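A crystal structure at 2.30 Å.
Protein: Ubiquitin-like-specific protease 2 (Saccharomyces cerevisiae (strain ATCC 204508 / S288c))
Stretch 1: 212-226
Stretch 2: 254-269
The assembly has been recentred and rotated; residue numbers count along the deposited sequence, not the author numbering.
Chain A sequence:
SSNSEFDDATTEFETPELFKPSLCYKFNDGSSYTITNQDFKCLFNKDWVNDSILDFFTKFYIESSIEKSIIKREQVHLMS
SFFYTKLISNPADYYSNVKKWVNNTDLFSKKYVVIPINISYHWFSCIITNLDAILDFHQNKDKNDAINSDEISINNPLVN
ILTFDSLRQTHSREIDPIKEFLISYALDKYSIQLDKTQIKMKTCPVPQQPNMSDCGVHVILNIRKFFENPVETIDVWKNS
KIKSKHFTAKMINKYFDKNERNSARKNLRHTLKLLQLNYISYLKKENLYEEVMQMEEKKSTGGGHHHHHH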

# COMPACT_ATOMS: atom_id res chain seq x y z
N MET A 212 -9.17 -15.41 1.12
CA MET A 212 -8.61 -14.40 2.01
C MET A 212 -7.08 -14.39 1.95
O MET A 212 -6.46 -13.32 1.98
N SER A 213 -6.46 -15.57 1.84
CA SER A 213 -5.01 -15.66 1.83
C SER A 213 -4.38 -15.07 0.56
O SER A 213 -3.17 -14.82 0.57
N ASP A 214 -5.16 -14.84 -0.50
CA ASP A 214 -4.69 -14.08 -1.66
C ASP A 214 -4.83 -12.56 -1.48
O ASP A 214 -4.34 -11.81 -2.35
N CYS A 215 -5.49 -12.08 -0.43
CA CYS A 215 -5.73 -10.64 -0.29
C CYS A 215 -4.45 -9.82 -0.36
O CYS A 215 -4.43 -8.73 -0.95
N GLY A 216 -3.36 -10.31 0.23
CA GLY A 216 -2.12 -9.55 0.20
C GLY A 216 -1.60 -9.33 -1.21
O GLY A 216 -1.03 -8.28 -1.51
N VAL A 217 -1.82 -10.31 -2.10
CA VAL A 217 -1.40 -10.19 -3.50
C VAL A 217 -2.27 -9.16 -4.22
O VAL A 217 -1.77 -8.40 -5.06
N HIS A 218 -3.57 -9.13 -3.92
CA HIS A 218 -4.44 -8.14 -4.53
C HIS A 218 -4.10 -6.73 -4.07
O HIS A 218 -4.14 -5.79 -4.87
N VAL A 219 -3.76 -6.56 -2.78
CA VAL A 219 -3.35 -5.24 -2.31
C VAL A 219 -2.17 -4.73 -3.12
O VAL A 219 -2.16 -3.60 -3.61
N ILE A 220 -1.13 -5.57 -3.26
CA ILE A 220 0.05 -5.19 -4.02
C ILE A 220 -0.33 -4.76 -5.43
O ILE A 220 0.09 -3.70 -5.91
N LEU A 221 -1.16 -5.56 -6.11
CA LEU A 221 -1.45 -5.25 -7.51
C LEU A 221 -2.44 -4.11 -7.66
O LEU A 221 -2.38 -3.39 -8.67
N ASN A 222 -3.32 -3.91 -6.69
CA ASN A 222 -4.23 -2.77 -6.75
C ASN A 222 -3.48 -1.46 -6.55
O ASN A 222 -3.70 -0.49 -7.28
N ILE A 223 -2.57 -1.44 -5.57
CA ILE A 223 -1.72 -0.27 -5.38
C ILE A 223 -0.85 -0.05 -6.61
O ILE A 223 -0.71 1.08 -7.10
N ARG A 224 -0.26 -1.12 -7.14
CA ARG A 224 0.54 -1.00 -8.34
C ARG A 224 -0.26 -0.39 -9.48
O ARG A 224 0.22 0.52 -10.17
N LYS A 225 -1.49 -0.87 -9.70
CA LYS A 225 -2.31 -0.33 -10.77
C LYS A 225 -2.62 1.14 -10.52
O LYS A 225 -2.55 1.97 -11.44
N PHE A 226 -2.98 1.49 -9.29
CA PHE A 226 -3.30 2.89 -8.98
C PHE A 226 -2.16 3.82 -9.40
O PHE A 226 -2.40 4.86 -10.02
N LYS A 254 -11.44 -5.39 -16.24
CA LYS A 254 -10.50 -5.12 -17.32
C LYS A 254 -9.44 -4.12 -16.88
O LYS A 254 -8.24 -4.34 -17.06
N TYR A 255 -9.88 -3.02 -16.26
CA TYR A 255 -8.95 -1.97 -15.86
C TYR A 255 -7.85 -2.51 -14.95
O TYR A 255 -6.68 -2.14 -15.11
N PHE A 256 -8.20 -3.38 -14.00
CA PHE A 256 -7.26 -3.93 -13.03
C PHE A 256 -6.68 -5.28 -13.45
O PHE A 256 -6.13 -6.00 -12.59
N ASP A 257 -6.80 -5.66 -14.73
CA ASP A 257 -6.17 -6.88 -15.26
C ASP A 257 -6.55 -8.12 -14.45
O ASP A 257 -5.69 -8.90 -14.03
N LYS A 258 -7.85 -8.32 -14.24
CA LYS A 258 -8.26 -9.47 -13.44
C LYS A 258 -7.76 -10.78 -14.04
O LYS A 258 -7.46 -11.72 -13.30
N ASN A 259 -7.66 -10.87 -15.37
CA ASN A 259 -7.25 -12.13 -16.00
C ASN A 259 -5.83 -12.53 -15.64
O ASN A 259 -5.48 -13.71 -15.73
N GLU A 260 -4.99 -11.58 -15.22
CA GLU A 260 -3.63 -11.88 -14.79
C GLU A 260 -3.51 -12.17 -13.30
O GLU A 260 -2.45 -12.61 -12.85
N ARG A 261 -4.57 -11.93 -12.51
CA ARG A 261 -4.45 -12.07 -11.06
C ARG A 261 -4.10 -13.49 -10.66
O ARG A 261 -3.40 -13.70 -9.66
N ASN A 262 -4.56 -14.48 -11.43
CA ASN A 262 -4.29 -15.88 -11.10
C ASN A 262 -2.79 -16.17 -11.11
O ASN A 262 -2.32 -17.02 -10.34
N SER A 263 -2.02 -15.46 -11.93
CA SER A 263 -0.58 -15.66 -12.04
C SER A 263 0.22 -14.62 -11.27
O SER A 263 1.45 -14.65 -11.33
N ALA A 264 -0.44 -13.70 -10.57
CA ALA A 264 0.26 -12.58 -9.96
C ALA A 264 1.30 -13.06 -8.95
O ALA A 264 2.42 -12.54 -8.89
N ARG A 265 0.94 -14.06 -8.14
CA ARG A 265 1.87 -14.60 -7.15
C ARG A 265 3.17 -15.06 -7.81
O ARG A 265 4.26 -14.76 -7.33
N LYS A 266 3.05 -15.81 -8.90
CA LYS A 266 4.25 -16.31 -9.57
C LYS A 266 5.09 -15.16 -10.11
O LYS A 266 6.32 -15.19 -10.05
N ASN A 267 4.43 -14.11 -10.63
CA ASN A 267 5.19 -13.01 -11.21
C ASN A 267 5.92 -12.22 -10.13
O ASN A 267 7.04 -11.76 -10.35
N LEU A 268 5.31 -12.08 -8.95
CA LEU A 268 6.01 -11.47 -7.83
C LEU A 268 7.24 -12.28 -7.43
O LEU A 268 8.30 -11.72 -7.14
N ARG A 269 7.13 -13.62 -7.45
CA ARG A 269 8.29 -14.46 -7.15
C ARG A 269 9.39 -14.24 -8.17
O ARG A 269 10.57 -14.09 -7.81

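The helix of the first stretch, residues 215-226, presents one side to the second stretch, which runs from the end of one helix through a turn into another, residues 264-269. The axes of helices 215-226 and 264-269 approach to 10.5 Å at an angle of 71°; the apolar contacts join Val217, Ile220 and Leu221 to Ala264 and Leu268, and polar side chains make much of the remaining contact.

In the apolar patch, Val217 and Leu221, one helical turn apart, both direct their CA-to-CB bonds toward the other stretch. Val217 adopts rotamer t, and its CG1 lies 3.6 Å from CB of Ala264; Leu221 CD1 reaches the same Ala264 CB at 3.7 Å. The methyl group of Ala264, pointing toward the first stretch, suits the place as a small apolar surface that both Val217 and Leu221 can touch. Leu268, one turn beyond Ala264 and with chi1 m and chi2 t, extends the patch: its CD2 is 4.0 Å from CG2 of Ile220, and its CD1 is 4.3 Å from CG1 of Val217. Leu221 has chi1 m, but its chi2 of 92° lies between wells.

Arg261 is the polar centre of the contact. It points toward the helix with chi1 and chi2 both m and chi3 t, and its planar guanidinium offers donors at the edge while leaving its faces for packing. NH1 donates to ND1 of His218 at 3.0 Å and to OD1 of Asn222 at 2.9 Å; NH2 donates to that same Asn222 OD1 at 2.7 Å. His218 and Asn222, both with chi1 m and one turn apart, point sideways from the backbone, yet their ends come nearer and supply these acceptors. The bond from Arg261 requires ND1 of His218 to be unprotonated. Arg261 NH2 also donates weakly to its own stretch, at Phe256 O (3.1 Å), and to water 2 at 3.0 Å. That water in turn donates to Leu221 O, also at 3.0 Å, linking the arginine to the helix backbone. CB of Leu221 covers one face of the guanidinium, 3.8 Å from Arg261 CZ.

Near the start of the helix, Arg265 plays a similar part. Its NH2 forms a salt bridge with OD1 of Asp214 at 2.9 Å and a weak bond to Ser213 O at 3.0 Å. NE makes a longer, weak bond to Asp214 OD1 at 3.4 Å, but water 1 completes the link, accepting from Arg265 NE at 2.9 Å and donating to Asp214 OD1 at 2.8 Å. Val217 CG2 lies over one face of this guanidinium, 3.9 Å from CZ of Arg265.

At the far end, Lys225 bends through chi2 and chi3, both p, so that its NZ meets OD1 of Asp257 in a 2.9 Å salt bridge. Its aliphatic part is equally useful: CG packs 3.5 Å from CD1 of Phe256 and 4.0 Å from CE2 of Tyr255. Water 3 donates to Lys225 O at 3.1 Å and to Tyr255 OH at 2.7 Å, joining the two stretches once more.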

# COMPACT_ATOMS: atom_id res chain seq x y z
CB MET A 212 -9.09 -14.61 3.45
CG MET A 212 -8.67 -13.46 4.37
SD MET A 212 -9.61 -13.39 5.90
CE MET A 212 -8.97 -14.83 6.76
CB SER A 213 -4.57 -17.11 2.02
OG SER A 213 -4.93 -17.93 0.92
CB ASP A 214 -5.44 -14.47 -2.94
CG ASP A 214 -4.99 -15.82 -3.52
OD1 ASP A 214 -3.86 -16.29 -3.22
OD2 ASP A 214 -5.78 -16.40 -4.30
CB CYS A 215 -6.46 -10.35 1.02
SG CYS A 215 -8.16 -10.85 0.98
CB VAL A 217 -1.47 -11.57 -4.20
CG1 VAL A 217 -1.18 -11.45 -5.69
CG2 VAL A 217 -0.51 -12.55 -3.56
CB HIS A 218 -5.90 -8.46 -4.23
CG HIS A 218 -6.41 -9.64 -5.00
ND1 HIS A 218 -6.93 -9.52 -6.27
CD2 HIS A 218 -6.45 -10.95 -4.69
CE1 HIS A 218 -7.29 -10.71 -6.70
NE2 HIS A 218 -7.00 -11.60 -5.77
CB VAL A 219 -3.03 -5.27 -0.80
CG1 VAL A 219 -2.20 -4.02 -0.43
CG2 VAL A 219 -4.30 -5.29 0.03
CB ILE A 220 1.06 -6.35 -4.03
CG1 ILE A 220 1.63 -6.58 -2.63
CG2 ILE A 220 2.18 -6.12 -5.09
CD1 ILE A 220 2.42 -7.89 -2.47
CB LEU A 221 -1.94 -6.50 -8.23
CG LEU A 221 -0.72 -7.26 -8.79
CD1 LEU A 221 -0.19 -8.31 -7.83
CD2 LEU A 221 -0.98 -7.83 -10.15
CB ASN A 222 -5.35 -2.93 -5.72
CG ASN A 222 -6.34 -4.04 -6.09
OD1 ASN A 222 -6.45 -4.42 -7.27
ND2 ASN A 222 -7.03 -4.57 -5.10
CB ILE A 223 -0.87 -0.42 -4.10
CG1 ILE A 223 -1.78 -0.29 -2.87
CG2 ILE A 223 0.27 0.59 -4.10
CD1 ILE A 223 -1.12 -0.56 -1.54
CB ARG A 224 1.07 -2.37 -8.76
CG ARG A 224 1.83 -2.33 -10.07
CD ARG A 224 2.33 -3.71 -10.48
NE ARG A 224 3.08 -3.63 -11.73
CZ ARG A 224 3.50 -4.69 -12.41
NH1 ARG A 224 3.23 -5.92 -11.98
NH2 ARG A 224 4.18 -4.53 -13.54
CB LYS A 225 -3.60 -1.13 -10.92
CG LYS A 225 -4.57 -0.57 -11.95
CD LYS A 225 -3.99 -0.57 -13.35
CE LYS A 225 -3.51 -1.97 -13.75
NZ LYS A 225 -3.21 -2.07 -15.21
CB PHE A 226 -3.58 3.03 -7.48
CG PHE A 226 -3.92 4.44 -7.06
CD1 PHE A 226 -2.90 5.35 -6.76
CD2 PHE A 226 -5.24 4.86 -6.94
CE1 PHE A 226 -3.20 6.66 -6.37
CE2 PHE A 226 -5.55 6.16 -6.55
CZ PHE A 226 -4.53 7.06 -6.26
CB LYS A 254 -11.25 -4.62 -18.55
CG LYS A 254 -10.38 -4.40 -19.78
CD LYS A 254 -11.24 -4.19 -21.02
CE LYS A 254 -10.41 -3.80 -22.23
NZ LYS A 254 -9.76 -2.47 -22.06
CB TYR A 255 -9.69 -0.83 -15.15
CG TYR A 255 -8.81 0.38 -14.93
CD1 TYR A 255 -8.53 1.25 -15.97
CD2 TYR A 255 -8.24 0.65 -13.68
CE1 TYR A 255 -7.70 2.35 -15.79
CE2 TYR A 255 -7.41 1.76 -13.48
CZ TYR A 255 -7.15 2.60 -14.54
OH TYR A 255 -6.35 3.70 -14.36
CB PHE A 256 -7.93 -4.06 -11.66
CG PHE A 256 -8.13 -2.75 -10.95
CD1 PHE A 256 -7.11 -2.19 -10.18
CD2 PHE A 256 -9.34 -2.07 -11.05
CE1 PHE A 256 -7.29 -0.97 -9.53
CE2 PHE A 256 -9.53 -0.85 -10.40
CZ PHE A 256 -8.50 -0.30 -9.63
CB ASP A 257 -4.64 -6.74 -15.32
CG ASP A 257 -4.19 -5.51 -16.08
OD1 ASP A 257 -3.19 -4.91 -15.68
OD2 ASP A 257 -4.86 -5.15 -17.09
CB LYS A 258 -9.77 -9.50 -13.27
CG LYS A 258 -10.23 -10.67 -12.40
CD LYS A 258 -11.73 -10.66 -12.14
CE LYS A 258 -12.13 -11.80 -11.20
NZ LYS A 258 -13.61 -11.82 -10.97
CB ASN A 259 -7.40 -12.05 -17.52
CG ASN A 259 -6.46 -11.03 -18.15
OD1 ASN A 259 -6.20 -9.97 -17.57
ND2 ASN A 259 -5.95 -11.34 -19.33
CB GLU A 260 -2.70 -10.71 -15.14
CG GLU A 260 -2.65 -10.38 -16.62
CD GLU A 260 -1.97 -9.05 -16.89
OE1 GLU A 260 -1.42 -8.45 -15.94
OE2 GLU A 260 -1.99 -8.60 -18.06
CB ARG A 261 -5.75 -11.63 -10.38
CG ARG A 261 -6.04 -10.13 -10.48
CD ARG A 261 -5.07 -9.32 -9.63
NE ARG A 261 -5.10 -7.90 -9.96
CZ ARG A 261 -5.57 -6.94 -9.15
NH1 ARG A 261 -6.07 -7.26 -7.97
NH2 ARG A 261 -5.53 -5.67 -9.54
CB ASN A 262 -5.02 -16.79 -12.08
CG ASN A 262 -4.79 -18.26 -11.79
OD1 ASN A 262 -4.61 -18.65 -10.63
ND2 ASN A 262 -4.79 -19.08 -12.84
CB SER A 263 -0.17 -15.65 -13.51
OG SER A 263 -0.93 -16.57 -14.26
CB ALA A 264 -0.74 -11.64 -9.29
CB ARG A 265 1.19 -15.76 -6.43
CG ARG A 265 1.47 -15.84 -4.97
CD ARG A 265 0.67 -16.97 -4.41
NE ARG A 265 -0.45 -16.50 -3.61
CZ ARG A 265 -0.37 -16.23 -2.32
NH1 ARG A 265 0.79 -16.40 -1.70
NH2 ARG A 265 -1.43 -15.81 -1.65
CB LYS A 266 3.87 -17.29 -10.68
CG LYS A 266 5.01 -17.60 -11.62
CD LYS A 266 4.63 -18.64 -12.66
CE LYS A 266 5.88 -19.32 -13.22
NZ LYS A 266 5.58 -20.61 -13.93
CB ASN A 267 4.27 -12.13 -12.04
CG ASN A 267 3.86 -12.80 -13.35
OD1 ASN A 267 4.70 -13.34 -14.07
ND2 ASN A 267 2.56 -12.80 -13.66
CB LEU A 268 5.07 -11.29 -6.64
CG LEU A 268 3.85 -10.36 -6.81
CD1 LEU A 268 2.96 -10.48 -5.60
CD2 LEU A 268 4.28 -8.90 -7.02
CB ARG A 269 7.92 -15.94 -7.12
CG ARG A 269 7.12 -16.39 -5.93
CD ARG A 269 7.32 -17.89 -5.71
NE ARG A 269 7.41 -18.67 -6.94
CZ ARG A 269 6.37 -19.20 -7.58
NH1 ARG A 269 5.14 -19.03 -7.12
NH2 ARG A 269 6.56 -19.91 -8.69
O HOH W 1 -2.49 -16.38 -5.69
O HOH W 2 -3.22 -4.76 -11.18
O HOH W 3 -3.73 2.93 -14.18